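Local atomic coordinates of ionotropic glutamate receptor bacterial homologue (Nostoc punctiforme, PDB entry 2PYY), a protein that binds L-glutamate in the cleft of a bilobed ligand-binding core, probably as the agonist-sensing part of a bacterial ionotropic glutamate receptor channel. Residues L205-E209 with N210-Q214. Numbering follows the deposited sequence.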
loop_
_atom_site.group_PDB
_atom_site.type_symbol
_atom_site.label_atom_id
_atom_site.label_comp_id
_atom_site.label_asym_id
_atom_site.label_seq_id
_atom_site.Cartn_x
_atom_site.Cartn_y
_atom_site.Cartn_z
ATOM N N LEU B 205 -8.097 15.164 14.946
ATOM C CA LEU B 205 -7.331 16.406 14.970
ATOM C C LEU B 205 -7.427 17.048 16.361
ATOM O O LEU B 205 -6.417 17.464 16.915
ATOM C CB LEU B 205 -7.834 17.375 13.877
ATOM C CG LEU B 205 -7.552 16.939 12.428
ATOM C CD1 LEU B 205 -8.271 17.850 11.453
ATOM C CD2 LEU B 205 -6.045 16.944 12.183
ATOM N N ASN B 206 -8.625 17.118 16.937
ATOM C CA ASN B 206 -8.743 17.714 18.265
ATOM C C ASN B 206 -8.000 16.884 19.304
ATOM O O ASN B 206 -7.366 17.438 20.201
ATOM C CB ASN B 206 -10.205 17.877 18.673
ATOM C CG ASN B 206 -10.914 18.952 17.863
ATOM O OD1 ASN B 206 -10.311 19.975 17.502
ATOM N ND2 ASN B 206 -12.194 18.740 17.586
ATOM N N LEU B 207 -8.072 15.560 19.174
ATOM C CA LEU B 207 -7.386 14.665 20.097
ATOM C C LEU B 207 -5.879 14.911 20.051
ATOM O O LEU B 207 -5.192 14.805 21.064
ATOM C CB LEU B 207 -7.687 13.197 19.756
ATOM C CG LEU B 207 -9.086 12.674 20.094
ATOM C CD1 LEU B 207 -9.198 11.204 19.700
ATOM C CD2 LEU B 207 -9.339 12.831 21.597
ATOM N N LYS B 208 -5.359 15.238 18.876
ATOM C CA LYS B 208 -3.939 15.513 18.749
ATOM C C LYS B 208 -3.632 16.885 19.346
ATOM O O LYS B 208 -2.645 17.045 20.056
ATOM C CB LYS B 208 -3.518 15.486 17.281
ATOM C CG LYS B 208 -3.443 14.085 16.665
ATOM C CD LYS B 208 -3.427 14.174 15.152
ATOM C CE LYS B 208 -3.148 12.832 14.504
ATOM N NZ LYS B 208 -1.738 12.385 14.708
ATOM N N GLU B 209 -4.480 17.868 19.055
ATOM C CA GLU B 209 -4.282 19.219 19.560
ATOM C C GLU B 209 -4.377 19.363 21.091
ATOM O O GLU B 209 -3.646 20.160 21.673
ATOM C CB GLU B 209 -5.255 20.180 18.857
ATOM C CG GLU B 209 -4.866 20.478 17.402
ATOM C CD GLU B 209 -6.004 21.063 16.560
ATOM O OE1 GLU B 209 -6.816 21.844 17.103
ATOM O OE2 GLU B 209 -6.076 20.755 15.343
ATOM N N ASN B 210 -5.245 18.597 21.752
ATOM C CA ASN B 210 -5.350 18.710 23.206
ATOM C C ASN B 210 -4.408 17.784 23.968
ATOM O O ASN B 210 -4.440 17.735 25.195
ATOM C CB ASN B 210 -6.786 18.472 23.684
ATOM C CG ASN B 210 -7.287 17.078 23.376
ATOM O OD1 ASN B 210 -6.540 16.103 23.419
ATOM N ND2 ASN B 210 -8.568 16.978 23.083
ATOM N N GLY B 211 -3.570 17.050 23.244
ATOM C CA GLY B 211 -2.626 16.156 23.898
ATOM C C GLY B 211 -3.082 14.721 24.094
ATOM O O GLY B 211 -2.263 13.842 24.378
ATOM N N THR B 212 -4.377 14.474 23.951
ATOM C CA THR B 212 -4.900 13.121 24.116
ATOM C C THR B 212 -4.166 12.091 23.254
ATOM O O THR B 212 -3.779 11.021 23.742
ATOM C CB THR B 212 -6.400 13.057 23.791
ATOM O OG1 THR B 212 -7.110 13.941 24.668
ATOM C CG2 THR B 212 -6.928 11.634 24.008
ATOM N N TYR B 213 -3.967 12.413 21.977
ATOM C CA TYR B 213 -3.271 11.500 21.061
ATOM C C TYR B 213 -1.896 11.175 21.631
ATOM O O TYR B 213 -1.507 10.010 21.800
ATOM C CB TYR B 213 -3.085 12.140 19.679
ATOM C CG TYR B 213 -2.416 11.212 18.697
ATOM C CD1 TYR B 213 -3.165 10.315 17.940
ATOM C CD2 TYR B 213 -1.026 11.182 18.574
ATOM C CE1 TYR B 213 -2.552 9.408 17.091
ATOM C CE2 TYR B 213 -0.397 10.278 17.730
ATOM C CZ TYR B 213 -1.165 9.388 16.988
ATOM O OH TYR B 213 -0.560 8.466 16.155
ATOM N N GLN B 214 -1.169 12.247 21.911
ATOM C CA GLN B 214 0.168 12.188 22.466
ATOM C C GLN B 214 0.195 11.245 23.675
ATOM O O GLN B 214 1.038 10.353 23.765
ATOM C CB GLN B 214 0.576 13.602 22.882
ATOM C CG GLN B 214 1.891 14.079 22.308
ATOM C CD GLN B 214 3.067 13.636 23.141
ATOM O OE1 GLN B 214 3.733 14.460 23.773
ATOM N NE2 GLN B 214 3.335 12.329 23.149
HETATM O O HOH W 1 -1.499 14.836 20.910
#
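A tight turn joins the C-terminal end of helix 197-209 to the start of helix 212-220, and L207, K208, N210, T212 and Y213 hold the two ends together. N210 N keeps the helical bond to N206 O, 2.9 Å, and G211 N adds a weak one to K208 O. The helix breaks off at G211 and the chain bends into the next one; its positive phi would jam a CB against the preceding carbonyl oxygen. Y213 N gives a straight bond to L207 O, 2.8 Å, from above the carbonyl plane. A water bridges K208 O and Q214 N. N210 forms an Asx turn over the new helix start. Its OD1 accepts from T212 N at 2.8 Å, nearly in line with the C=O bond, and from T212 OG1 at 2.6 Å, above the carboxamide plane. Two donors thus grip one oxygen and fix the rotation of the carboxamide. L207 CD2 packs on T212 CG2 at 3.6 Å. K208 and Y213 lie side by side. K208 CG rests on Y213 CB, and a bend at chi4 (-70°) turns the ammonium over the ring centre. NZ sits 3.8 Å from the Y213 ring centroid, 9° off the normal, a cation-pi contact. A serine in place of Y213 would probably leave the K208 ammonium without its aromatic face and free to turn. Y213 OH also bonds to I85 O, next to strand 86-94. L207 packs on S33, I34 and Q37 of helix 26-38, while E209 reaches A73 of a second subunit by a weak bond.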